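Split-Soret cytochrome c (Desulfovibrio desulfuricans, PDB 1H21) carries two heme c groups and probably one [2Fe-2S] cluster per subunit, shares its hemes across a homodimer, and may take part in sulfate reduction. Local coordinates at residues Y50-L55 against A93-L98; P26-Q31 against G57-A62; S140-D143 against I149-S152. All coordinates share one frame; numbering follows the deposited sequence.

How the interactions relate
Two of the three contacts belong to one helical body. Interactions 1 and 2 both use helix 44-60, their centres lie 9 Å apart, and they meet directly: Tyr50 OH probably bonds to Glu58 OE2 at 2.7 Å, while Leu55 CD1 packs on Glu28 CD at 3.7 Å. Buried helix packing thus grades into a surface salt bridge along a single helix. Interaction 3 sits on the opposite side of the chain's centre, about 24 and 28 Å from the other two, centre to centre. It alone reaches a heme, through Ile149 and Ser152 of 149-152. All three contacts nevertheless touch the second subunit, so both sides of the chain take part in the dimer.

Interaction 1 of 3, residues Y50-L55 against A93-L98; sequences YSIVGL and AATFSL
Thr95 OG1, bonded to the carbonyl oxygen of Ala92 in its own helix, is approached from one side by two methyls of Ile52, CG2 at 3.6 Å from Thr95 OG1 and CD1 at a similar distance. The hydroxyl sits between the backbone N and the carbonyl carbon (chi1 69°), which directs it back toward its own helix and leaves Thr95 CG2 to meet its neighbours as a plain methyl. Ile52 runs across Thr95 at about a right angle. Val53 instead slides past it in the opposite direction, with Val53 CG2 3.7 Å from Thr95 CG2. The same Val53 CG2 then meets Leu98 CD1 tip to tip at 3.4 Å. This is buried, near-parallel helix-helix packing within the helical body, away from the heme and cluster sites; the segment axes are 9.7 Å apart and 32° from parallel. Around this contact, Ile52 also touches Ala182 and Ile186 of helix 165-192, Trp19 packs on both Val53 and Leu98, and Leu98 reaches Met71 of the second subunit. With the threonine hydroxyl satisfied within its own helix, the two segments meet through van der Waals contacts, with no polar bond between them.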
ATOM      1  N   TYR A  50     -14.559  -1.806  -4.545  1.00 36.43           N
ATOM      2  CA  TYR A  50     -15.984  -1.766  -4.783  1.00 37.19           C
ATOM      3  C   TYR A  50     -16.546  -3.061  -5.377  1.00 36.69           C
ATOM      4  O   TYR A  50     -17.571  -3.549  -4.913  1.00 36.14           O
ATOM      5  CB  TYR A  50     -16.360  -0.591  -5.669  1.00 39.15           C
ATOM      6  CG  TYR A  50     -17.852  -0.387  -5.736  1.00 42.49           C
ATOM      7  CD1 TYR A  50     -18.477   0.534  -4.902  1.00 42.74           C
ATOM      8  CD2 TYR A  50     -18.648  -1.112  -6.630  1.00 44.74           C
ATOM      9  CE1 TYR A  50     -19.852   0.737  -4.955  1.00 43.38           C
ATOM     10  CE2 TYR A  50     -20.030  -0.917  -6.688  1.00 44.39           C
ATOM     11  CZ  TYR A  50     -20.616   0.014  -5.844  1.00 44.49           C
ATOM     12  OH  TYR A  50     -21.963   0.265  -5.900  1.00 48.53           O
ATOM     13  N   SER A  51     -15.862  -3.653  -6.350  1.00 35.34           N
ATOM     14  CA  SER A  51     -16.385  -4.869  -6.946  1.00 33.53           C
ATOM     15  C   SER A  51     -16.626  -5.968  -5.905  1.00 35.86           C
ATOM     16  O   SER A  51     -17.353  -6.925  -6.156  1.00 39.82           O
ATOM     17  CB  SER A  51     -15.484  -5.369  -8.083  1.00 30.45           C
ATOM     18  OG  SER A  51     -14.305  -5.967  -7.607  1.00 32.64           O
ATOM     19  N   ILE A  52     -16.060  -5.808  -4.717  1.00 35.38           N
ATOM     20  CA  ILE A  52     -16.224  -6.811  -3.679  1.00 33.86           C
ATOM     21  C   ILE A  52     -17.202  -6.371  -2.601  1.00 35.72           C
ATOM     22  O   ILE A  52     -18.259  -6.978  -2.418  1.00 37.94           O
ATOM     23  CB  ILE A  52     -14.853  -7.196  -3.080  1.00 31.60           C
ATOM     24  CG1 ILE A  52     -14.091  -8.060  -4.094  1.00 29.33           C
ATOM     25  CG2 ILE A  52     -15.019  -7.869  -1.729  1.00 31.21           C
ATOM     26  CD1 ILE A  52     -12.751  -8.554  -3.631  1.00 28.67           C
ATOM     27  N   VAL A  53     -16.876  -5.287  -1.914  1.00 36.51           N
ATOM     28  CA  VAL A  53     -17.722  -4.773  -0.842  1.00 31.11           C
ATOM     29  C   VAL A  53     -18.846  -3.931  -1.415  1.00 32.12           C
ATOM     30  O   VAL A  53     -19.926  -3.851  -0.834  1.00 35.13           O
ATOM     31  CB  VAL A  53     -16.886  -3.951   0.156  1.00 29.08           C
ATOM     32  CG1 VAL A  53     -17.755  -3.368   1.253  1.00 27.82           C
ATOM     33  CG2 VAL A  53     -15.779  -4.826   0.749  1.00 23.60           C
ATOM     34  N   GLY A  54     -18.595  -3.324  -2.569  1.00 33.53           N
ATOM     35  CA  GLY A  54     -19.609  -2.503  -3.208  1.00 35.29           C
ATOM     36  C   GLY A  54     -20.755  -3.369  -3.715  1.00 37.68           C
ATOM     37  O   GLY A  54     -21.929  -3.008  -3.566  1.00 39.39           O
ATOM     38  N   LEU A  55     -20.422  -4.502  -4.328  1.00 36.16           N
ATOM     39  CA  LEU A  55     -21.450  -5.410  -4.822  1.00 36.84           C
ATOM     40  C   LEU A  55     -22.182  -6.090  -3.665  1.00 36.60           C
ATOM     41  O   LEU A  55     -23.371  -6.357  -3.764  1.00 40.24           O
ATOM     42  CB  LEU A  55     -20.873  -6.439  -5.794  1.00 37.38           C
ATOM     43  CG  LEU A  55     -20.353  -5.837  -7.099  1.00 34.01           C
ATOM     44  CD1 LEU A  55     -20.100  -6.970  -8.038  1.00 34.93           C
ATOM     45  CD2 LEU A  55     -21.356  -4.861  -7.701  1.00 32.69           C
ATOM     46  N   ALA A  93      -7.169  -7.066  -1.329  1.00 29.56           N
ATOM     47  CA  ALA A  93      -6.748  -7.683  -0.084  1.00 28.15           C
ATOM     48  C   ALA A  93      -7.352  -7.023   1.151  1.00 29.73           C
ATOM     49  O   ALA A  93      -7.523  -7.662   2.178  1.00 28.29           O
ATOM     50  CB  ALA A  93      -5.244  -7.681   0.010  1.00 24.78           C
ATOM     51  N   ALA A  94      -7.669  -5.738   1.043  1.00 30.41           N
ATOM     52  CA  ALA A  94      -8.204  -4.992   2.174  1.00 30.34           C
ATOM     53  C   ALA A  94      -9.544  -5.516   2.597  1.00 31.20           C
ATOM     54  O   ALA A  94      -9.872  -5.495   3.793  1.00 32.02           O
ATOM     55  CB  ALA A  94      -8.315  -3.516   1.842  1.00 26.17           C
ATOM     56  N   THR A  95     -10.322  -5.966   1.612  1.00 29.86           N
ATOM     57  CA  THR A  95     -11.658  -6.504   1.866  1.00 29.42           C
ATOM     58  C   THR A  95     -11.594  -7.724   2.791  1.00 29.38           C
ATOM     59  O   THR A  95     -12.455  -7.902   3.655  1.00 32.07           O
ATOM     60  CB  THR A  95     -12.412  -6.890   0.552  1.00 28.56           C
ATOM     61  OG1 THR A  95     -11.789  -8.021  -0.058  1.00 31.25           O
ATOM     62  CG2 THR A  95     -12.397  -5.766  -0.432  1.00 24.67           C
ATOM     63  N   PHE A  96     -10.530  -8.509   2.669  1.00 28.03           N
ATOM     64  CA  PHE A  96     -10.386  -9.703   3.492  1.00 28.66           C
ATOM     65  C   PHE A  96     -10.369  -9.347   4.970  1.00 30.67           C
ATOM     66  O   PHE A  96     -10.821 -10.144   5.821  1.00 28.99           O
ATOM     67  CB  PHE A  96      -9.094 -10.463   3.170  1.00 24.38           C
ATOM     68  CG  PHE A  96      -8.934 -10.824   1.736  1.00 26.82           C
ATOM     69  CD1 PHE A  96      -9.988 -10.661   0.826  1.00 24.65           C
ATOM     70  CD2 PHE A  96      -7.717 -11.340   1.289  1.00 28.80           C
ATOM     71  CE1 PHE A  96      -9.845 -11.011  -0.498  1.00 27.29           C
ATOM     72  CE2 PHE A  96      -7.553 -11.699  -0.042  1.00 28.18           C
ATOM     73  CZ  PHE A  96      -8.621 -11.533  -0.940  1.00 29.26           C
ATOM     74  N   SER A  97      -9.862  -8.157   5.280  1.00 28.43           N
ATOM     75  CA  SER A  97      -9.773  -7.751   6.667  1.00 29.14           C
ATOM     76  C   SER A  97     -11.076  -7.271   7.270  1.00 30.76           C
ATOM     77  O   SER A  97     -11.139  -6.976   8.469  1.00 30.30           O
ATOM     78  CB  SER A  97      -8.622  -6.786   6.891  1.00 31.73           C
ATOM     79  OG  SER A  97      -7.388  -7.500   6.775  1.00 26.03           O
ATOM     80  N   LEU A  98     -12.125  -7.250   6.443  1.00 28.45           N
ATOM     81  CA  LEU A  98     -13.460  -6.878   6.896  1.00 28.68           C
ATOM     82  C   LEU A  98     -14.160  -8.104   7.497  1.00 31.14           C
ATOM     83  O   LEU A  98     -15.108  -7.981   8.294  1.00 29.04           O
ATOM     84  CB  LEU A  98     -14.284  -6.370   5.727  1.00 22.63           C
ATOM     85  CG  LEU A  98     -13.783  -5.039   5.184  1.00 27.54           C
ATOM     86  CD1 LEU A  98     -14.572  -4.683   3.940  1.00 25.05           C
ATOM     87  CD2 LEU A  98     -13.898  -3.924   6.255  1.00 22.42           C
TER

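Interaction 2 of 3, residues P26-Q31 against G57-A62; sequences PKECAQ and GEKYGA
Lys59 crosses to Glu28 as a long arm whose atoms meet quite different surroundings. It starts with CB, which lies 3.8 Å above one face of the Tyr60 ring, offset toward the rim, so that the next residue along the chain covers the root of the arm. From there the methylene chain runs almost fully extended through CG and CD to CE, covering a little under half of the 12.6 Å between the CA atoms of Glu28 and Lys59; the extended Glu28 and the salt bridge itself make up the rest. CE is the first atom to come close to the partner, with Glu28 OE1 3.5 Å from Lys59 CE. A bend at the last torsion (chi4 47°) then turns the ammonium group onto the carboxylate. Lys59 NZ forms a salt bridge with Glu28 OE2 at 2.8 Å, where OE2 offers its syn lone pair, and a second, weak hydrogen bond to Glu28 OE1 at 3.3 Å. Both oxygens are therefore engaged, unequally, by one nitrogen. Glu28 approaches from the opposite direction. Its OE2 is also 5.5 Å from Glu58 OE1, a like charge that the lysine probably helps to offset; Glu58 itself is salt-bridged to Arg9 of the second subunit, which would also temper this repulsion. The contact lies at the protein surface, away from the heme and cluster sites. It ties the first turn of helix 26-38 to the C-terminal part of helix 44-60, with Leu55 of the latter packing on Glu28, Arg9 of the second subunit against the same glutamate, and helix 165-192 receiving Pro26.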
ATOM      1  N   PRO A  26     -17.200 -14.091  -9.505  1.00 39.41           N
ATOM      2  CA  PRO A  26     -15.939 -13.576 -10.051  1.00 40.48           C
ATOM      3  C   PRO A  26     -16.103 -12.791 -11.379  1.00 43.54           C
ATOM      4  O   PRO A  26     -15.562 -11.675 -11.514  1.00 42.55           O
ATOM      5  CB  PRO A  26     -15.117 -14.852 -10.223  1.00 36.53           C
ATOM      6  CG  PRO A  26     -15.524 -15.653  -9.055  1.00 32.52           C
ATOM      7  CD  PRO A  26     -17.033 -15.493  -9.071  1.00 35.91           C
ATOM      8  N   LYS A  27     -16.873 -13.342 -12.326  1.00 40.95           N
ATOM      9  CA  LYS A  27     -17.099 -12.686 -13.620  1.00 42.30           C
ATOM     10  C   LYS A  27     -17.740 -11.314 -13.405  1.00 43.51           C
ATOM     11  O   LYS A  27     -17.352 -10.315 -14.045  1.00 44.39           O
ATOM     12  CB  LYS A  27     -18.025 -13.523 -14.524  1.00 47.57           C
ATOM     13  CG  LYS A  27     -17.709 -15.026 -14.624  1.00 56.23           C
ATOM     14  CD  LYS A  27     -16.315 -15.370 -15.195  1.00 61.17           C
ATOM     15  CE  LYS A  27     -15.974 -16.870 -14.998  1.00 62.99           C
ATOM     16  NZ  LYS A  27     -15.950 -17.309 -13.546  1.00 63.74           N
ATOM     17  N   GLU A  28     -18.740 -11.270 -12.524  1.00 41.69           N
ATOM     18  CA  GLU A  28     -19.424 -10.019 -12.224  1.00 41.83           C
ATOM     19  C   GLU A  28     -18.394  -9.042 -11.617  1.00 43.43           C
ATOM     20  O   GLU A  28     -18.309  -7.864 -12.005  1.00 44.17           O
ATOM     21  CB  GLU A  28     -20.588 -10.244 -11.244  1.00 40.51           C
ATOM     22  CG  GLU A  28     -21.449  -8.980 -11.050  1.00 43.09           C
ATOM     23  CD  GLU A  28     -22.459  -9.056  -9.892  1.00 43.85           C
ATOM     24  OE1 GLU A  28     -22.353  -9.942  -8.994  1.00 43.78           O
ATOM     25  OE2 GLU A  28     -23.362  -8.177  -9.872  1.00 41.53           O
ATOM     26  N   CYS A  29     -17.581  -9.558 -10.701  1.00 41.80           N
ATOM     27  CA  CYS A  29     -16.558  -8.762 -10.046  1.00 39.63           C
ATOM     28  C   CYS A  29     -15.533  -8.164 -10.993  1.00 38.30           C
ATOM     29  O   CYS A  29     -15.249  -6.964 -10.922  1.00 39.26           O
ATOM     30  CB  CYS A  29     -15.868  -9.591  -8.985  1.00 40.08           C
ATOM     31  SG  CYS A  29     -16.935  -9.761  -7.592  1.00 45.80           S
ATOM     32  N   ALA A  30     -14.983  -8.989 -11.875  1.00 34.66           N
ATOM     33  CA  ALA A  30     -13.985  -8.529 -12.828  1.00 36.44           C
ATOM     34  C   ALA A  30     -14.547  -7.331 -13.593  1.00 38.71           C
ATOM     35  O   ALA A  30     -13.924  -6.259 -13.728  1.00 39.43           O
ATOM     36  CB  ALA A  30     -13.643  -9.678 -13.799  1.00 30.98           C
ATOM     37  N   GLN A  31     -15.801  -7.499 -13.979  1.00 42.49           N
ATOM     38  CA  GLN A  31     -16.553  -6.524 -14.745  1.00 42.76           C
ATOM     39  C   GLN A  31     -16.758  -5.185 -14.037  1.00 41.00           C
ATOM     40  O   GLN A  31     -16.403  -4.120 -14.562  1.00 40.53           O
ATOM     41  CB  GLN A  31     -17.885  -7.156 -15.065  1.00 48.28           C
ATOM     42  CG  GLN A  31     -18.825  -6.246 -15.739  1.00 59.04           C
ATOM     43  CD  GLN A  31     -18.706  -6.298 -17.218  1.00 66.52           C
ATOM     44  OE1 GLN A  31     -18.223  -7.273 -17.806  1.00 74.69           O
ATOM     45  NE2 GLN A  31     -19.190  -5.261 -17.848  1.00 69.09           N
ATOM     46  N   GLY A  57     -22.813  -4.640  -0.970  1.00 42.44           N
ATOM     47  CA  GLY A  57     -23.693  -3.594  -0.477  1.00 44.64           C
ATOM     48  C   GLY A  57     -24.973  -3.472  -1.293  1.00 46.49           C
ATOM     49  O   GLY A  57     -26.055  -3.315  -0.721  1.00 48.76           O
ATOM     50  N   GLU A  58     -24.845  -3.505  -2.619  1.00 47.10           N
ATOM     51  CA  GLU A  58     -25.991  -3.423  -3.525  1.00 46.76           C
ATOM     52  C   GLU A  58     -26.989  -4.576  -3.306  1.00 48.01           C
ATOM     53  O   GLU A  58     -28.206  -4.359  -3.332  1.00 46.29           O
ATOM     54  CB  GLU A  58     -25.520  -3.446  -4.983  1.00 48.27           C
ATOM     55  CG  GLU A  58     -24.741  -2.213  -5.431  1.00 50.87           C
ATOM     56  CD  GLU A  58     -24.289  -2.295  -6.898  1.00 52.01           C
ATOM     57  OE1 GLU A  58     -24.602  -3.297  -7.592  1.00 53.88           O
ATOM     58  OE2 GLU A  58     -23.613  -1.353  -7.369  1.00 51.40           O
ATOM     59  N   LYS A  59     -26.466  -5.784  -3.081  1.00 48.08           N
ATOM     60  CA  LYS A  59     -27.288  -6.978  -2.872  1.00 48.89           C
ATOM     61  C   LYS A  59     -27.783  -7.215  -1.433  1.00 50.09           C
ATOM     62  O   LYS A  59     -28.928  -7.616  -1.217  1.00 54.94           O
ATOM     63  CB  LYS A  59     -26.536  -8.234  -3.364  1.00 48.11           C
ATOM     64  CG  LYS A  59     -26.220  -8.265  -4.878  1.00 47.25           C
ATOM     65  CD  LYS A  59     -25.247  -9.417  -5.216  1.00 47.42           C
ATOM     66  CE  LYS A  59     -24.986  -9.580  -6.726  1.00 48.39           C
ATOM     67  NZ  LYS A  59     -24.680  -8.290  -7.405  1.00 48.25           N
ATOM     68  N   TYR A  60     -26.940  -6.968  -0.442  1.00 47.40           N
ATOM     69  CA  TYR A  60     -27.337  -7.229   0.938  1.00 44.22           C
ATOM     70  C   TYR A  60     -27.397  -6.028   1.873  1.00 43.45           C
ATOM     71  O   TYR A  60     -27.499  -6.214   3.094  1.00 42.50           O
ATOM     72  CB  TYR A  60     -26.422  -8.286   1.565  1.00 46.06           C
ATOM     73  CG  TYR A  60     -26.115  -9.466   0.670  1.00 50.08           C
ATOM     74  CD1 TYR A  60     -24.943  -9.506  -0.089  1.00 50.37           C
ATOM     75  CD2 TYR A  60     -26.979 -10.547   0.594  1.00 52.31           C
ATOM     76  CE1 TYR A  60     -24.638 -10.601  -0.908  1.00 50.49           C
ATOM     77  CE2 TYR A  60     -26.684 -11.654  -0.222  1.00 54.41           C
ATOM     78  CZ  TYR A  60     -25.510 -11.669  -0.970  1.00 54.15           C
ATOM     79  OH  TYR A  60     -25.209 -12.738  -1.798  1.00 54.22           O
ATOM     80  N   GLY A  61     -27.317  -4.815   1.330  1.00 40.52           N
ATOM     81  CA  GLY A  61     -27.382  -3.623   2.167  1.00 39.58           C
ATOM     82  C   GLY A  61     -26.233  -3.421   3.154  1.00 39.98           C
ATOM     83  O   GLY A  61     -25.068  -3.626   2.815  1.00 46.46           O
ATOM     84  N   ALA A  62     -26.561  -2.953   4.352  1.00 35.09           N
ATOM     85  CA  ALA A  62     -25.593  -2.692   5.417  1.00 32.04           C
ATOM     86  C   ALA A  62     -24.962  -3.962   5.959  1.00 35.11           C
ATOM     87  O   ALA A  62     -25.557  -5.022   5.888  1.00 40.91           O
ATOM     88  CB  ALA A  62     -26.273  -1.945   6.552  1.00 30.33           C
TER

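Interaction 3 of 3, residues S140-D143 against I149-S152; sequences SASD and ISVS. With HEC (heme c), chain H.
One wall of a heme c pocket is formed by helix 147-158, and the loop that leads into this helix folds back on it where Ser142 packs against Ser150. The helix bears His148, an axial iron ligand of a heme shared between the two subunits, and Cys147, a probable ligand of the iron-sulfur cluster. Loop and helix come close enough to bring the CA atoms of Ser142 and Ser150 within 4.8 Å. Ser142 CB rests 3.8 Å from Ser150 CA, and the two hydroxyls turn to other partners: Ser142 OG to the carbonyl oxygen of Ser144, and Ser150 OG to both Tyr116 OH and Arg170 NH2. Ser150 OG, anti to the backbone N (chi1 175°), is thus gripped from helices 102-118 and 165-192 at once, which probably fixes its rotation beside Ser142 CB. Ile149 links the loop contact to the cofactor. Its CG2 branch lies 4.3 Å from Ser142 O and 4.0 Å from the propionate carbon CAD of the heme. The longer branch comes over one face of the porphyrin near its rim, with Ile149 CG1 3.9 Å from heme C2D and Ile149 CD1 3.5 Å from the methyl carbon CMD. Ser152, nearly one turn further along, lies over the same face; its OG bonds to the carbonyl oxygen of His148 and to the backbone N of Lys224 of the second subunit, while Ser152 CB settles 3.7 Å from heme C2A.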
ATOM      1  N   SER A 140       2.351  -9.749 -19.792  1.00 44.39           N
ATOM      2  CA  SER A 140       3.652 -10.007 -19.188  1.00 42.44           C
ATOM      3  C   SER A 140       3.515 -10.283 -17.703  1.00 42.34           C
ATOM      4  O   SER A 140       2.481  -9.989 -17.095  1.00 43.03           O
ATOM      5  CB  SER A 140       4.621  -8.839 -19.428  1.00 41.49           C
ATOM      6  OG  SER A 140       4.142  -7.626 -18.870  1.00 41.48           O
ATOM      7  N   ALA A 141       4.521 -10.948 -17.155  1.00 39.87           N
ATOM      8  CA  ALA A 141       4.550 -11.256 -15.739  1.00 37.77           C
ATOM      9  C   ALA A 141       5.436 -10.176 -15.139  1.00 37.84           C
ATOM     10  O   ALA A 141       6.544  -9.938 -15.621  1.00 43.32           O
ATOM     11  CB  ALA A 141       5.157 -12.623 -15.518  1.00 37.62           C
ATOM     12  N   SER A 142       4.950  -9.509 -14.106  1.00 36.82           N
ATOM     13  CA  SER A 142       5.697  -8.434 -13.479  1.00 36.50           C
ATOM     14  C   SER A 142       6.790  -8.903 -12.526  1.00 34.25           C
ATOM     15  O   SER A 142       7.863  -8.311 -12.475  1.00 33.85           O
ATOM     16  CB  SER A 142       4.725  -7.527 -12.727  1.00 35.05           C
ATOM     17  OG  SER A 142       3.944  -8.294 -11.831  1.00 30.04           O
ATOM     18  N   ASP A 143       6.515  -9.987 -11.806  1.00 34.19           N
ATOM     19  CA  ASP A 143       7.416 -10.533 -10.790  1.00 33.01           C
ATOM     20  C   ASP A 143       7.511  -9.505  -9.651  1.00 30.13           C
ATOM     21  O   ASP A 143       8.451  -9.491  -8.859  1.00 27.64           O
ATOM     22  CB  ASP A 143       8.797 -10.865 -11.370  1.00 38.63           C
ATOM     23  CG  ASP A 143       9.715 -11.608 -10.366  1.00 41.77           C
ATOM     24  OD1 ASP A 143       9.220 -12.308  -9.448  1.00 39.17           O
ATOM     25  OD2 ASP A 143      10.953 -11.504 -10.516  1.00 49.55           O
ATOM     26  N   ILE A 149       7.477  -1.144 -10.573  1.00 26.92           N
ATOM     27  CA  ILE A 149       8.100  -2.257 -11.276  1.00 27.81           C
ATOM     28  C   ILE A 149       7.206  -2.909 -12.330  1.00 30.30           C
ATOM     29  O   ILE A 149       7.647  -3.226 -13.422  1.00 34.73           O
ATOM     30  CB  ILE A 149       8.576  -3.317 -10.288  1.00 26.09           C
ATOM     31  CG1 ILE A 149       9.602  -2.690  -9.351  1.00 26.53           C
ATOM     32  CG2 ILE A 149       9.233  -4.474 -11.028  1.00 29.53           C
ATOM     33  CD1 ILE A 149      10.246  -3.654  -8.440  1.00 28.41           C
ATOM     34  N   SER A 150       5.956  -3.134 -11.971  1.00 33.63           N
ATOM     35  CA  SER A 150       4.975  -3.736 -12.861  1.00 35.26           C
ATOM     36  C   SER A 150       4.774  -2.861 -14.113  1.00 37.97           C
ATOM     37  O   SER A 150       5.000  -3.311 -15.248  1.00 38.64           O
ATOM     38  CB  SER A 150       3.650  -3.905 -12.086  1.00 32.80           C
ATOM     39  OG  SER A 150       2.588  -4.381 -12.891  1.00 35.29           O
ATOM     40  N   VAL A 151       4.387  -1.604 -13.907  1.00 38.27           N
ATOM     41  CA  VAL A 151       4.141  -0.697 -15.025  1.00 40.19           C
ATOM     42  C   VAL A 151       5.390  -0.318 -15.840  1.00 38.91           C
ATOM     43  O   VAL A 151       5.421  -0.525 -17.051  1.00 39.65           O
ATOM     44  CB  VAL A 151       3.385   0.589 -14.560  1.00 42.40           C
ATOM     45  CG1 VAL A 151       3.170   1.536 -15.737  1.00 37.30           C
ATOM     46  CG2 VAL A 151       2.032   0.220 -13.923  1.00 42.12           C
ATOM     47  N   SER A 152       6.414   0.220 -15.181  1.00 37.93           N
ATOM     48  CA  SER A 152       7.641   0.636 -15.861  1.00 37.75           C
ATOM     49  C   SER A 152       8.274  -0.430 -16.763  1.00 39.66           C
ATOM     50  O   SER A 152       8.646  -0.132 -17.900  1.00 39.30           O
ATOM     51  CB  SER A 152       8.652   1.171 -14.843  1.00 33.59           C
ATOM     52  OG  SER A 152       8.069   2.222 -14.092  1.00 30.64           O
TER
HETATM   53 FE   HEC H1249      12.849   1.891 -11.212  1.00 31.46          FE
HETATM   54  CHA HEC H1249      12.346  -0.393 -13.606  1.00 26.28           C
HETATM   55  CHB HEC H1249      13.176   4.364 -13.604  1.00 25.40           C
HETATM   56  CHC HEC H1249      12.707   4.261  -8.776  1.00 27.13           C
HETATM   57  CHD HEC H1249      13.334  -0.498  -8.893  1.00 27.57           C
HETATM   58  NA  HEC H1249      12.833   1.910 -13.185  1.00 25.50           N
HETATM   59  C1A HEC H1249      12.440   0.890 -14.015  1.00 26.00           C
HETATM   60  C2A HEC H1249      12.271   1.314 -15.393  1.00 29.21           C
HETATM   61  C3A HEC H1249      12.664   2.657 -15.421  1.00 30.35           C
HETATM   62  C4A HEC H1249      13.011   3.012 -14.034  1.00 30.27           C
HETATM   63  CMA HEC H1249      12.655   3.627 -16.605  1.00 28.23           C
HETATM   64  CAA HEC H1249      11.819   0.449 -16.585  1.00 26.99           C
HETATM   65  CBA HEC H1249      12.964  -0.207 -17.356  1.00 28.75           C
HETATM   66  CGA HEC H1249      13.427  -1.546 -16.799  1.00 29.83           C
HETATM   67  O1A HEC H1249      14.643  -1.737 -16.586  1.00 30.58           O
HETATM   68  O2A HEC H1249      12.574  -2.432 -16.617  1.00 34.30           O
HETATM   69  NB  HEC H1249      12.987   3.905 -11.193  1.00 22.81           N
HETATM   70  C1B HEC H1249      13.158   4.775 -12.268  1.00 23.18           C
HETATM   71  C2B HEC H1249      13.095   6.189 -11.843  1.00 26.34           C
HETATM   72  C3B HEC H1249      12.824   6.141 -10.485  1.00 27.35           C
HETATM   73  C4B HEC H1249      12.814   4.729 -10.098  1.00 24.27           C
HETATM   74  CMB HEC H1249      13.329   7.456 -12.705  1.00 17.64           C
HETATM   75  CAB HEC H1249      12.619   7.242  -9.635  1.00 29.36           C
HETATM   76  CBB HEC H1249      11.548   8.199  -9.901  1.00 31.21           C
HETATM   77  NC  HEC H1249      12.889   1.824  -9.232  1.00 25.89           N
HETATM   78  C1C HEC H1249      12.757   2.907  -8.370  1.00 27.88           C
HETATM   79  C2C HEC H1249      12.763   2.442  -6.993  1.00 30.05           C
HETATM   80  C3C HEC H1249      12.925   1.050  -6.984  1.00 25.00           C
HETATM   81  C4C HEC H1249      13.043   0.729  -8.395  1.00 24.27           C
HETATM   82  CMC HEC H1249      12.710   3.385  -5.770  1.00 27.05           C
HETATM   83  CAC HEC H1249      13.139   0.209  -5.859  1.00 25.76           C
HETATM   84  CBC HEC H1249      12.170  -0.058  -4.764  1.00 12.50           C
HETATM   85  ND  HEC H1249      12.954  -0.008 -11.303  1.00 28.72           N
HETATM   86  C1D HEC H1249      13.290  -0.855 -10.270  1.00 31.88           C
HETATM   87  C2D HEC H1249      13.223  -2.224 -10.720  1.00 29.68           C
HETATM   88  C3D HEC H1249      12.838  -2.244 -12.004  1.00 31.44           C
HETATM   89  C4D HEC H1249      12.660  -0.840 -12.357  1.00 28.84           C
HETATM   90  CMD HEC H1249      13.489  -3.434  -9.866  1.00 28.26           C
HETATM   91  CAD HEC H1249      12.655  -3.502 -12.872  1.00 30.55           C
HETATM   92  CBD HEC H1249      13.918  -3.850 -13.646  1.00 36.50           C
HETATM   93  CGD HEC H1249      13.738  -5.070 -14.540  1.00 42.44           C
HETATM   94  O1D HEC H1249      13.100  -4.951 -15.618  1.00 35.94           O
HETATM   95  O2D HEC H1249      14.233  -6.156 -14.146  1.00 42.50           O